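Local structure of copper-containing nitrite reductase (Hyphomicrobium denitrificans 1NES1, 6TFO) at residues R293-M298 with E350-F355; E372-V377 with T402-K407; L344-G349 with F406-G411; A153-P158 with G197-V202. The protein probably reduces nitrite to nitric oxide at copper centres, taking the electron from a reduced cytochrome c. All coordinates share one frame; numbering follows the deposited sequence.

Contact 1: R293-M298 with E350-F355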
loop_
_atom_site.group_PDB
_atom_site.type_symbol
_atom_site.label_atom_id
_atom_site.label_comp_id
_atom_site.label_asym_id
_atom_site.label_seq_id
_atom_site.Cartn_x
_atom_site.Cartn_y
_atom_site.Cartn_z
ATOM N N ARG C 293 -34.697 19.678 43.910
ATOM C CA ARG C 293 -34.549 18.449 43.088
ATOM C C ARG C 293 -33.076 18.110 42.850
ATOM O O ARG C 293 -32.262 19.028 42.543
ATOM C CB ARG C 293 -35.302 18.595 41.769
ATOM C CG ARG C 293 -35.677 17.246 41.187
ATOM C CD ARG C 293 -36.351 17.441 39.860
ATOM N NE ARG C 293 -37.606 18.151 39.977
ATOM C CZ ARG C 293 -38.758 17.619 40.352
ATOM N NH1 ARG C 293 -39.844 18.371 40.394
ATOM N NH2 ARG C 293 -38.834 16.348 40.683
ATOM N N GLU C 294 -32.778 16.812 42.960
ATOM C CA GLU C 294 -31.426 16.235 42.780
ATOM C C GLU C 294 -31.358 15.316 41.552
ATOM O O GLU C 294 -32.365 14.623 41.240
ATOM C CB GLU C 294 -31.073 15.448 44.030
ATOM C CG GLU C 294 -31.014 16.287 45.278
ATOM C CD GLU C 294 -30.382 15.525 46.427
ATOM O OE1 GLU C 294 -30.884 14.415 46.745
ATOM O OE2 GLU C 294 -29.359 16.019 46.961
ATOM N N PHE C 295 -30.186 15.275 40.916
ATOM C CA PHE C 295 -29.911 14.462 39.704
ATOM C C PHE C 295 -28.522 13.822 39.798
ATOM O O PHE C 295 -27.586 14.431 40.374
ATOM C CB PHE C 295 -30.007 15.324 38.451
ATOM C CG PHE C 295 -31.393 15.799 38.122
ATOM C CD1 PHE C 295 -32.383 14.893 37.792
ATOM C CD2 PHE C 295 -31.705 17.149 38.116
ATOM C CE1 PHE C 295 -33.662 15.324 37.462
ATOM C CE2 PHE C 295 -32.985 17.581 37.782
ATOM C CZ PHE C 295 -33.956 16.667 37.446
ATOM N N TYR C 296 -28.419 12.636 39.190
ATOM C CA TYR C 296 -27.226 11.756 39.110
ATOM C C TYR C 296 -26.775 11.652 37.646
ATOM O O TYR C 296 -27.506 11.068 36.827
ATOM C CB TYR C 296 -27.625 10.393 39.660
ATOM C CG TYR C 296 -26.540 9.358 39.762
ATOM C CD1 TYR C 296 -25.194 9.678 39.723
ATOM C CD2 TYR C 296 -26.887 8.044 39.993
ATOM C CE1 TYR C 296 -24.226 8.704 39.889
ATOM C CE2 TYR C 296 -25.936 7.065 40.171
ATOM C CZ TYR C 296 -24.599 7.390 40.112
ATOM O OH TYR C 296 -23.680 6.391 40.276
ATOM N N VAL C 297 -25.633 12.252 37.313
ATOM C CA VAL C 297 -25.056 12.233 35.940
ATOM C C VAL C 297 -23.562 11.876 36.016
ATOM O O VAL C 297 -22.830 12.482 36.825
ATOM C CB VAL C 297 -25.298 13.560 35.204
ATOM C CG1 VAL C 297 -24.627 13.557 33.839
ATOM C CG2 VAL C 297 -26.785 13.864 35.067
ATOM N N MET C 298 -23.130 10.919 35.184
ATOM C CA MET C 298 -21.706 10.541 35.045
ATOM C C MET C 298 -21.334 10.451 33.560
ATOM O O MET C 298 -22.155 9.971 32.751
ATOM C CB MET C 298 -21.409 9.220 35.759
ATOM C CG MET C 298 -21.471 9.339 37.260
ATOM S SD MET C 298 -20.545 8.047 38.129
ATOM C CE MET C 298 -18.908 8.769 38.221
ATOM N N GLU C 350 -37.683 25.958 40.920
ATOM C CA GLU C 350 -36.966 24.937 41.732
ATOM C C GLU C 350 -35.465 25.226 41.711
ATOM O O GLU C 350 -34.938 25.617 40.643
ATOM C CB GLU C 350 -37.208 23.530 41.209
ATOM C CG GLU C 350 -38.607 23.018 41.433
ATOM C CD GLU C 350 -38.798 21.625 40.876
ATOM O OE1 GLU C 350 -39.789 20.981 41.199
ATOM O OE2 GLU C 350 -37.927 21.180 40.122
ATOM N N THR C 351 -34.810 25.060 42.857
ATOM C CA THR C 351 -33.342 24.893 42.946
ATOM C C THR C 351 -33.032 23.427 42.634
ATOM O O THR C 351 -33.662 22.543 43.243
ATOM C CB THR C 351 -32.792 25.309 44.311
ATOM O OG1 THR C 351 -33.543 24.525 45.237
ATOM C CG2 THR C 351 -32.912 26.796 44.573
ATOM N N VAL C 352 -32.116 23.205 41.695
ATOM C CA VAL C 352 -31.724 21.873 41.171
ATOM C C VAL C 352 -30.270 21.625 41.577
ATOM O O VAL C 352 -29.442 22.568 41.439
ATOM C CB VAL C 352 -31.897 21.838 39.645
ATOM C CG1 VAL C 352 -31.289 20.576 39.050
ATOM C CG2 VAL C 352 -33.359 21.985 39.263
ATOM N N ARG C 353 -29.981 20.432 42.090
ATOM C CA ARG C 353 -28.587 19.979 42.320
ATOM C C ARG C 353 -28.282 18.823 41.356
ATOM O O ARG C 353 -29.063 17.850 41.323
ATOM C CB ARG C 353 -28.339 19.547 43.770
ATOM C CG ARG C 353 -27.033 18.783 43.927
ATOM C CD ARG C 353 -26.515 18.722 45.337
ATOM N NE ARG C 353 -27.582 18.376 46.245
ATOM C CZ ARG C 353 -27.950 19.087 47.299
ATOM N NH1 ARG C 353 -28.949 18.661 48.045
ATOM N NH2 ARG C 353 -27.313 20.195 47.631
ATOM N N ILE C 354 -27.159 18.906 40.639
ATOM C CA ILE C 354 -26.603 17.776 39.836
ATOM C C ILE C 354 -25.332 17.267 40.526
ATOM O O ILE C 354 -24.366 18.050 40.655
ATOM C CB ILE C 354 -26.333 18.203 38.384
ATOM C CG1 ILE C 354 -27.576 18.815 37.726
ATOM C CG2 ILE C 354 -25.778 17.026 37.599
ATOM C CD1 ILE C 354 -27.340 19.408 36.365
ATOM N N PHE C 355 -25.359 16.016 40.996
ATOM C CA PHE C 355 -24.147 15.221 41.304
ATOM C C PHE C 355 -23.561 14.729 39.975
ATOM O O PHE C 355 -24.180 13.862 39.321
ATOM C CB PHE C 355 -24.476 14.037 42.209
ATOM C CG PHE C 355 -25.076 14.418 43.529
ATOM C CD1 PHE C 355 -24.281 14.917 44.538
ATOM C CD2 PHE C 355 -26.427 14.275 43.752
ATOM C CE1 PHE C 355 -24.837 15.275 45.759
ATOM C CE2 PHE C 355 -26.978 14.627 44.975
ATOM C CZ PHE C 355 -26.184 15.125 45.976
#

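Contact 2: E372-V377 with T402-K407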
loop_
_atom_site.group_PDB
_atom_site.type_symbol
_atom_site.label_atom_id
_atom_site.label_comp_id
_atom_site.label_asym_id
_atom_site.label_seq_id
_atom_site.Cartn_x
_atom_site.Cartn_y
_atom_site.Cartn_z
ATOM N N GLU C 372 -28.062 28.127 31.468
ATOM C CA GLU C 372 -27.980 28.297 32.944
ATOM C C GLU C 372 -26.546 28.646 33.362
ATOM O O GLU C 372 -25.600 28.514 32.537
ATOM C CB GLU C 372 -28.462 27.044 33.678
ATOM C CG GLU C 372 -29.931 27.105 34.092
ATOM C CD GLU C 372 -30.283 28.159 35.126
ATOM O OE1 GLU C 372 -31.493 28.484 35.243
ATOM O OE2 GLU C 372 -29.350 28.640 35.822
ATOM N N ILE C 373 -26.431 29.152 34.597
ATOM C CA ILE C 373 -25.167 29.490 35.300
ATOM C C ILE C 373 -25.212 28.752 36.626
ATOM O O ILE C 373 -26.303 28.647 37.198
ATOM C CB ILE C 373 -25.012 31.004 35.486
ATOM C CG1 ILE C 373 -25.373 31.743 34.190
ATOM C CG2 ILE C 373 -23.607 31.331 35.988
ATOM C CD1 ILE C 373 -25.244 33.250 34.229
ATOM N N PHE C 374 -24.086 28.208 37.053
ATOM C CA PHE C 374 -24.022 27.454 38.321
ATOM C C PHE C 374 -24.006 28.462 39.473
ATOM O O PHE C 374 -23.062 29.266 39.532
ATOM C CB PHE C 374 -22.821 26.502 38.302
ATOM C CG PHE C 374 -22.863 25.479 37.197
ATOM C CD1 PHE C 374 -24.044 24.836 36.886
ATOM C CD2 PHE C 374 -21.726 25.161 36.483
ATOM C CE1 PHE C 374 -24.092 23.894 35.874
ATOM C CE2 PHE C 374 -21.773 24.222 35.470
ATOM C CZ PHE C 374 -22.960 23.604 35.152
ATOM N N ASP C 375 -25.052 28.471 40.308
ATOM C CA ASP C 375 -25.099 29.343 41.508
ATOM C C ASP C 375 -23.939 28.914 42.403
ATOM O O ASP C 375 -23.166 29.786 42.772
ATOM C CB ASP C 375 -26.455 29.279 42.203
ATOM C CG ASP C 375 -27.554 30.008 41.447
ATOM O OD1 ASP C 375 -27.235 30.925 40.702
ATOM O OD2 ASP C 375 -28.726 29.636 41.595
ATOM N N HIS C 376 -23.799 27.604 42.643
ATOM C CA HIS C 376 -22.739 26.983 43.486
ATOM C C HIS C 376 -22.056 25.851 42.719
ATOM O O HIS C 376 -22.750 25.079 42.060
ATOM C CB HIS C 376 -23.319 26.488 44.817
ATOM C CG HIS C 376 -23.990 27.576 45.579
ATOM N ND1 HIS C 376 -25.359 27.791 45.517
ATOM C CD2 HIS C 376 -23.479 28.557 46.353
ATOM C CE1 HIS C 376 -25.659 28.844 46.240
ATOM N NE2 HIS C 376 -24.522 29.325 46.765
ATOM N N VAL C 377 -20.729 25.784 42.825
ATOM C CA VAL C 377 -19.868 24.694 42.293
ATOM C C VAL C 377 -18.975 24.218 43.427
ATOM O O VAL C 377 -18.161 25.007 43.924
ATOM C CB VAL C 377 -19.019 25.172 41.096
ATOM C CG1 VAL C 377 -18.019 24.098 40.666
ATOM C CG2 VAL C 377 -19.887 25.634 39.928
ATOM N N THR C 402 -18.078 16.482 41.200
ATOM C CA THR C 402 -18.444 17.815 41.712
ATOM C C THR C 402 -19.946 17.816 42.005
ATOM O O THR C 402 -20.638 16.794 41.715
ATOM C CB THR C 402 -18.059 18.942 40.741
ATOM O OG1 THR C 402 -18.174 20.201 41.416
ATOM C CG2 THR C 402 -18.930 18.999 39.510
ATOM N N ILE C 403 -20.392 18.915 42.606
ATOM C CA ILE C 403 -21.818 19.241 42.823
ATOM C C ILE C 403 -22.016 20.628 42.240
ATOM O O ILE C 403 -21.186 21.500 42.522
ATOM C CB ILE C 403 -22.150 19.182 44.321
ATOM C CG1 ILE C 403 -22.008 17.755 44.861
ATOM C CG2 ILE C 403 -23.523 19.771 44.583
ATOM C CD1 ILE C 403 -21.998 17.662 46.371
ATOM N N VAL C 404 -23.039 20.800 41.422
ATOM C CA VAL C 404 -23.484 22.137 40.962
ATOM C C VAL C 404 -24.949 22.272 41.374
ATOM O O VAL C 404 -25.654 21.248 41.378
ATOM C CB VAL C 404 -23.296 22.330 39.448
ATOM C CG1 VAL C 404 -21.833 22.223 39.045
ATOM C CG2 VAL C 404 -24.156 21.371 38.644
ATOM N N ASP C 405 -25.370 23.481 41.733
ATOM C CA ASP C 405 -26.808 23.808 41.887
ATOM C C ASP C 405 -27.080 25.145 41.200
ATOM O O ASP C 405 -26.139 25.924 40.978
ATOM C CB ASP C 405 -27.246 23.740 43.353
ATOM C CG ASP C 405 -26.473 24.625 44.319
ATOM O OD1 ASP C 405 -26.549 25.886 44.165
ATOM O OD2 ASP C 405 -25.816 24.047 45.228
ATOM N N PHE C 406 -28.331 25.359 40.842
ATOM C CA PHE C 406 -28.826 26.614 40.240
ATOM C C PHE C 406 -30.337 26.649 40.451
ATOM O O PHE C 406 -30.949 25.578 40.707
ATOM C CB PHE C 406 -28.406 26.684 38.773
ATOM C CG PHE C 406 -28.751 25.444 37.988
ATOM C CD1 PHE C 406 -27.882 24.366 37.953
ATOM C CD2 PHE C 406 -29.958 25.349 37.313
ATOM C CE1 PHE C 406 -28.209 23.222 37.251
ATOM C CE2 PHE C 406 -30.293 24.195 36.627
ATOM C CZ PHE C 406 -29.414 23.137 36.594
ATOM N N LYS C 407 -30.915 27.848 40.401
ATOM C CA LYS C 407 -32.383 28.044 40.460
ATOM C C LYS C 407 -32.872 28.156 39.031
ATOM O O LYS C 407 -32.275 28.924 38.247
ATOM C CB LYS C 407 -32.824 29.279 41.259
ATOM C CG LYS C 407 -34.264 29.210 41.758
ATOM C CD LYS C 407 -34.877 30.519 42.155
ATOM C CE LYS C 407 -36.162 30.329 42.933
ATOM N NZ LYS C 407 -36.477 31.506 43.776
HETATM O O HOH W 1 -28.910 28.425 43.992
#

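Contact 3: L344-G349 with F406-G411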
loop_
_atom_site.group_PDB
_atom_site.type_symbol
_atom_site.label_atom_id
_atom_site.label_comp_id
_atom_site.label_asym_id
_atom_site.label_seq_id
_atom_site.Cartn_x
_atom_site.Cartn_y
_atom_site.Cartn_z
ATOM N N LEU C 344 -33.849 14.594 31.990
ATOM C CA LEU C 344 -34.083 15.299 33.276
ATOM C C LEU C 344 -35.347 16.156 33.117
ATOM O O LEU C 344 -35.496 16.827 32.056
ATOM C CB LEU C 344 -32.870 16.168 33.628
ATOM C CG LEU C 344 -31.594 15.426 34.036
ATOM C CD1 LEU C 344 -30.914 14.774 32.841
ATOM C CD2 LEU C 344 -30.622 16.367 34.711
ATOM N N TYR C 345 -36.218 16.126 34.137
ATOM C CA TYR C 345 -37.465 16.928 34.246
ATOM C C TYR C 345 -37.431 17.743 35.540
ATOM O O TYR C 345 -37.044 17.219 36.599
ATOM C CB TYR C 345 -38.691 16.015 34.180
ATOM C CG TYR C 345 -38.833 15.294 32.863
ATOM C CD1 TYR C 345 -39.316 15.950 31.733
ATOM C CD2 TYR C 345 -38.449 13.962 32.735
ATOM C CE1 TYR C 345 -39.432 15.296 30.515
ATOM C CE2 TYR C 345 -38.555 13.298 31.522
ATOM C CZ TYR C 345 -39.046 13.965 30.411
ATOM O OH TYR C 345 -39.148 13.294 29.232
ATOM N N ALA C 346 -37.813 19.014 35.453
ATOM C CA ALA C 346 -37.879 19.935 36.610
ATOM C C ALA C 346 -38.911 21.041 36.339
ATOM O O ALA C 346 -39.388 21.142 35.194
ATOM C CB ALA C 346 -36.506 20.490 36.905
ATOM N N ASN C 347 -39.224 21.835 37.368
ATOM C CA ASN C 347 -40.240 22.915 37.330
ATOM C C ASN C 347 -39.587 24.278 37.588
ATOM O O ASN C 347 -38.654 24.359 38.438
ATOM C CB ASN C 347 -41.360 22.611 38.320
ATOM C CG ASN C 347 -42.045 21.309 37.980
ATOM O OD1 ASN C 347 -42.555 21.131 36.876
ATOM N ND2 ASN C 347 -42.007 20.379 38.912
ATOM N N VAL C 348 -40.069 25.306 36.879
ATOM C CA VAL C 348 -39.653 26.723 37.094
ATOM C C VAL C 348 -39.730 27.021 38.594
ATOM O O VAL C 348 -40.673 26.540 39.237
ATOM C CB VAL C 348 -40.520 27.693 36.272
ATOM C CG1 VAL C 348 -40.198 29.146 36.608
ATOM C CG2 VAL C 348 -40.351 27.447 34.771
ATOM N N GLY C 349 -38.760 27.761 39.133
ATOM C CA GLY C 349 -38.723 28.155 40.551
ATOM C C GLY C 349 -37.912 27.190 41.398
ATOM O O GLY C 349 -37.494 27.602 42.513
ATOM N N PHE C 406 -28.331 25.359 40.842
ATOM C CA PHE C 406 -28.826 26.614 40.240
ATOM C C PHE C 406 -30.337 26.649 40.451
ATOM O O PHE C 406 -30.949 25.578 40.707
ATOM C CB PHE C 406 -28.406 26.684 38.773
ATOM C CG PHE C 406 -28.751 25.444 37.988
ATOM C CD1 PHE C 406 -27.882 24.366 37.953
ATOM C CD2 PHE C 406 -29.958 25.349 37.313
ATOM C CE1 PHE C 406 -28.209 23.222 37.251
ATOM C CE2 PHE C 406 -30.293 24.195 36.627
ATOM C CZ PHE C 406 -29.414 23.137 36.594
ATOM N N LYS C 407 -30.915 27.848 40.401
ATOM C CA LYS C 407 -32.383 28.044 40.460
ATOM C C LYS C 407 -32.872 28.156 39.031
ATOM O O LYS C 407 -32.275 28.924 38.247
ATOM C CB LYS C 407 -32.824 29.279 41.259
ATOM C CG LYS C 407 -34.264 29.210 41.758
ATOM C CD LYS C 407 -34.877 30.519 42.155
ATOM C CE LYS C 407 -36.162 30.329 42.933
ATOM N NZ LYS C 407 -36.477 31.506 43.776
ATOM N N LEU C 408 -33.911 27.389 38.726
ATOM C CA LEU C 408 -34.637 27.500 37.451
ATOM C C LEU C 408 -35.521 28.734 37.555
ATOM O O LEU C 408 -36.647 28.623 38.049
ATOM C CB LEU C 408 -35.421 26.209 37.225
ATOM C CG LEU C 408 -34.541 24.990 36.971
ATOM C CD1 LEU C 408 -35.387 23.730 36.882
ATOM C CD2 LEU C 408 -33.710 25.200 35.711
ATOM N N ASP C 409 -34.979 29.871 37.146
ATOM C CA ASP C 409 -35.694 31.169 37.170
ATOM C C ASP C 409 -36.835 31.081 36.152
ATOM O O ASP C 409 -37.882 31.688 36.397
ATOM C CB ASP C 409 -34.763 32.355 36.875
ATOM C CG ASP C 409 -33.373 32.215 37.476
ATOM O OD1 ASP C 409 -32.510 31.555 36.845
ATOM O OD2 ASP C 409 -33.172 32.738 38.578
ATOM N N ARG C 410 -36.632 30.357 35.049
ATOM C CA ARG C 410 -37.591 30.351 33.916
ATOM C C ARG C 410 -37.471 29.044 33.123
ATOM O O ARG C 410 -36.541 28.254 33.388
ATOM C CB ARG C 410 -37.348 31.573 33.026
ATOM C CG ARG C 410 -35.922 31.699 32.497
ATOM C CD ARG C 410 -35.964 32.290 31.105
ATOM N NE ARG C 410 -36.731 31.422 30.219
ATOM C CZ ARG C 410 -37.333 31.807 29.096
ATOM N NH1 ARG C 410 -37.284 33.068 28.686
ATOM N NH2 ARG C 410 -37.990 30.906 28.379
ATOM N N GLY C 411 -38.392 28.842 32.187
ATOM C CA GLY C 411 -38.574 27.575 31.462
ATOM C C GLY C 411 -37.597 27.445 30.309
ATOM O O GLY C 411 -36.915 28.449 29.969
#

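Contact 4: A153-P158 with G197-V202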
loop_
_atom_site.group_PDB
_atom_site.type_symbol
_atom_site.label_atom_id
_atom_site.label_comp_id
_atom_site.label_asym_id
_atom_site.label_seq_id
_atom_site.Cartn_x
_atom_site.Cartn_y
_atom_site.Cartn_z
ATOM N N ALA C 153 -32.687 10.608 37.803
ATOM C CA ALA C 153 -33.536 10.770 39.007
ATOM C C ALA C 153 -33.425 9.541 39.909
ATOM O O ALA C 153 -33.953 9.588 40.991
ATOM C CB ALA C 153 -34.966 11.020 38.593
ATOM N N ASP C 154 -32.742 8.484 39.484
ATOM C CA ASP C 154 -32.605 7.224 40.263
ATOM C C ASP C 154 -31.435 7.379 41.245
ATOM O O ASP C 154 -30.329 6.841 40.962
ATOM C CB ASP C 154 -32.457 6.028 39.319
ATOM C CG ASP C 154 -32.290 4.684 40.004
ATOM O OD1 ASP C 154 -32.449 4.612 41.244
ATOM O OD2 ASP C 154 -31.978 3.720 39.288
ATOM N N LEU C 155 -31.675 8.086 42.360
ATOM C CA LEU C 155 -30.763 8.158 43.534
ATOM C C LEU C 155 -31.573 8.347 44.817
ATOM O O LEU C 155 -32.678 8.889 44.784
ATOM C CB LEU C 155 -29.747 9.294 43.350
ATOM C CG LEU C 155 -30.259 10.722 43.547
ATOM C CD1 LEU C 155 -29.091 11.699 43.611
ATOM C CD2 LEU C 155 -31.254 11.125 42.458
ATOM N N PRO C 156 -31.055 7.892 45.979
ATOM C CA PRO C 156 -31.639 8.231 47.277
ATOM C C PRO C 156 -31.622 9.747 47.527
ATOM O O PRO C 156 -30.636 10.374 47.179
ATOM C CB PRO C 156 -30.737 7.546 48.320
ATOM C CG PRO C 156 -29.928 6.530 47.544
ATOM C CD PRO C 156 -29.876 7.028 46.112
ATOM N N GLY C 157 -32.686 10.284 48.139
ATOM C CA GLY C 157 -32.766 11.685 48.598
ATOM C C GLY C 157 -31.909 11.950 49.833
ATOM O O GLY C 157 -31.258 11.036 50.344
ATOM N N PRO C 158 -31.869 13.211 50.338
ATOM C CA PRO C 158 -31.099 13.537 51.543
ATOM C C PRO C 158 -31.408 12.547 52.673
ATOM O O PRO C 158 -32.568 12.199 52.846
ATOM C CB PRO C 158 -31.533 14.966 51.900
ATOM C CG PRO C 158 -32.004 15.562 50.579
ATOM C CD PRO C 158 -32.555 14.392 49.776
ATOM N N GLY C 197 -23.301 3.011 38.051
ATOM C CA GLY C 197 -23.747 2.121 39.139
ATOM C C GLY C 197 -24.671 2.843 40.123
ATOM O O GLY C 197 -24.956 4.032 39.968
ATOM N N PRO C 198 -25.212 2.133 41.139
ATOM C CA PRO C 198 -26.103 2.758 42.115
ATOM C C PRO C 198 -25.442 3.975 42.768
ATOM O O PRO C 198 -24.250 3.915 42.999
ATOM C CB PRO C 198 -26.363 1.634 43.127
ATOM C CG PRO C 198 -26.202 0.377 42.300
ATOM C CD PRO C 198 -25.048 0.692 41.374
ATOM N N PHE C 199 -26.212 5.044 42.988
ATOM C CA PHE C 199 -25.820 6.214 43.819
ATOM C C PHE C 199 -25.838 5.792 45.300
ATOM O O PHE C 199 -26.896 5.469 45.829
ATOM C CB PHE C 199 -26.742 7.411 43.558
ATOM C CG PHE C 199 -26.260 8.714 44.144
ATOM C CD1 PHE C 199 -26.422 8.990 45.497
ATOM C CD2 PHE C 199 -25.649 9.665 43.338
ATOM C CE1 PHE C 199 -25.978 10.192 46.027
ATOM C CE2 PHE C 199 -25.207 10.865 43.873
ATOM C CZ PHE C 199 -25.372 11.127 45.214
ATOM N N LEU C 200 -24.670 5.735 45.923
ATOM C CA LEU C 200 -24.514 5.356 47.348
ATOM C C LEU C 200 -24.466 6.641 48.185
ATOM O O LEU C 200 -23.699 7.567 47.847
ATOM C CB LEU C 200 -23.246 4.520 47.507
ATOM C CG LEU C 200 -23.141 3.320 46.571
ATOM C CD1 LEU C 200 -21.820 2.589 46.791
ATOM C CD2 LEU C 200 -24.320 2.373 46.771
ATOM N N ARG C 201 -25.312 6.704 49.210
ATOM C CA ARG C 201 -25.526 7.907 50.061
ATOM C C ARG C 201 -25.442 7.458 51.520
ATOM O O ARG C 201 -26.286 6.644 51.956
ATOM C CB ARG C 201 -26.877 8.553 49.740
ATOM C CG ARG C 201 -26.968 10.010 50.163
ATOM C CD ARG C 201 -28.127 10.709 49.483
ATOM N NE ARG C 201 -28.101 12.158 49.689
ATOM C CZ ARG C 201 -28.684 13.056 48.892
ATOM N NH1 ARG C 201 -29.325 12.685 47.795
ATOM N NH2 ARG C 201 -28.595 14.336 49.187
ATOM N N VAL C 202 -24.406 7.907 52.210
ATOM C CA VAL C 202 -24.200 7.660 53.657
ATOM C C VAL C 202 -23.894 9.003 54.343
ATOM O O VAL C 202 -23.819 10.065 53.655
ATOM C CB VAL C 202 -23.084 6.619 53.866
ATOM C CG1 VAL C 202 -23.457 5.292 53.218
ATOM C CG2 VAL C 202 -21.720 7.118 53.381
#

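Contact 1: R293-M298 with E350-F355
Arg293-Met298 and Glu350-Phe355 form a parallel strand pair, their backbones joined by a run of N-H to carbonyl bonds that starts at Arg293 N to Thr351 O and ends at Val297 N to Phe355 O. Where segment 350-355 enters its strand, Arg293 takes the Glu350 carboxylate side-on with two nitrogens. NE meets OE2 of Glu350 at 3.0 Å, and NH1 meets OE1 of Glu350 at 2.7 Å on its syn lone pair, although the two planes are 41° apart. The bend at chi3 (-64°) of Arg293 places NE for this grip. The pair lies in the sheet of a C-terminal cupredoxin-type beta sandwich; Arg293, Val352, Phe295 and Ile354 share one face and Glu294, Arg353 and Phe355 the other. On the first, Val352 CG1 meets the rim of the Phe295 ring at CD2, 3.6 Å away, in the ring plane. On the second, Glu294 OE2 takes two nitrogens of Arg353 side-on: it is 3.0 Å from Arg353 NE, on the anti lone pair, and 2.9 Å from Arg353 NH1, which comes from above the carboxylate plane. Arg353 NH2 bonds to Pro289 O. Glu294 OE2 also touches the edge of the Phe355 ring, with CE2 3.4 Å from it. Glu294 OE1 is paired with Arg201, and Tyr296 OH bonds to Gly197 O.

Contact 2: E372-V377 with T402-K407
A classic beta bulge sets Asp375 and His376 together opposite Asp405 in the antiparallel pairing of 374-377 with 402-407, within the C-terminal cupredoxin-type domain. Asp405 O takes both backbone N-H groups in weak bonds, while Asp405 N returns a sounder bond to His376 O. On one side of the sheet the fit is apolar. Val404 is the bump: its CG1 sits over the centre of the Phe374 ring, 3.8 Å from the centroid, and CG2 reaches the rim at CE1 of Phe374. Val377 lies alongside Val404, pointing the same way, with CG2 4.0 Å from Val404 CG1. Phe406 meets the edge of the Phe374 ring, its CD1 4.0 Å from Phe374 CD1. Phe406 has CG wedged between the backbone N and the carbonyl carbon (chi1 51°). Its ring lies beside the bent side chain of Glu372, whose CD is 3.6 Å from Phe406 CD2, and Phe406 CB presses against Ile373 O. Glu372 OE2 also accepts a bond from the N-H of Ile373. The second subunit packs here, its Thr230 on Glu372 and its copper ligand His227 on Ile373. On the other side of the sheet the fit is polar. Asp375 OD2 takes the N-H of Lys407 from above the carboxylate plane, and a water donates to it as well. The ring of His376 offers its edge to Asp405: ND1 donates to the syn lone pair of OD1 of Asp405 at 2.6 Å, with OD1 4° out of the ring plane of His376.

Contact 3: L344-G349 with F406-G411
Leu408 points its side chain at Ala346, and the methyls of Val348 lie against the backbone of Asp409 to Gly411. In Leu408, CG stands anti to the carbonyl carbon (chi1 -68°) and the extended chi2 (175°) places CD1, which comes within 3.4 Å of Ala346 CB. That is tighter than a usual carbon contact and its exact value is doubtful. The same CD1 also packs against Asn347 O. Val348 divides its two methyls: CG1, anti to the backbone N, lies 3.4 Å from Asp409 O, whereas CG2 touches Gly411 N at 3.5 Å and Arg410 C beside it. The methylenes of Lys407 run past Gly349, with CE 3.1 Å from Gly349 O. Between these side chains Gly349 N donates to Leu408 O, a bond whose modelled length looks too short to trust. Gly349 has a positive phi (94°) at which a CB would jam against the preceding carbonyl. Arg410 turns away and grips Gly411 O side-on with NE and NH2, while its NH1 pairs with Asp440. Leu408 is the centre of an inverse gamma turn, placed where the chain leaves strand 400-407 for strand 412-418 in the other sheet, a crossing between sheets that belongs to the cupredoxin beta sandwich.

Contact 4: A153-P158 with G197-V202
Apolar contact is centred on Leu155 and Phe199, which run alongside each other in the same direction. Leu155 CD1 sits over the centre of the Phe199 ring, 3.9 Å from its centroid, in a CH-pi contact 6° off the ring normal; CG of Leu155 stands between the backbone N and the carbonyl carbon (chi1 75°). Behind it Leu155 CB packs on Phe199 CB at 3.6 Å. Pro156 adds its CD, 4.0 Å from Phe199 CD1 and closer still to Phe199 O. The hydrogen bonding rests on Arg201, whose chain is extended from CG to NE: NH1 donates to Pro156 O at 2.7 Å, with the oxygen 20° out of the guanidinium plane. Over one guanidinium face lie Pro158 N, above its centre and 3.5 Å from Arg201 CZ, and Gly157 C, toward the rim. In charge terms the guanidinium belongs elsewhere, NH1 pairing with Glu294 and NE with Glu283. The segment 153-158 is irregular, and Asp154 is the centre of an inverse gamma turn. This segment belongs to the loop between strands 128-134 and 166-181, consistent with an interdomain linker from the tethered N-terminal cupredoxin domain, laid here against the edge strand 200-203 of the next cupredoxin domain.

Overall arrangement
Contacts 1 and 2 are buried and belong to one sheet, where strands 351-360 and 400-407 are neighbours: contact 1 is a parallel pairing with salt bridges along it, contact 2 an antiparallel one broken by a bulge. Contact 3 is partly buried and shares Phe406 and Lys407 with contact 2, but it joins chain bends by methyl packing and one backbone hydrogen bond where the chain leaves that sheet. Contact 4 lies at the surface and holds different elements, yet it touches contact 1 through Glu294 with Arg201 and Tyr296 with Gly197, linking consecutive cupredoxin domains. Contacts 2 and 3 also meet the second subunit, whereas contacts 1 and 4 are untouched by other chains.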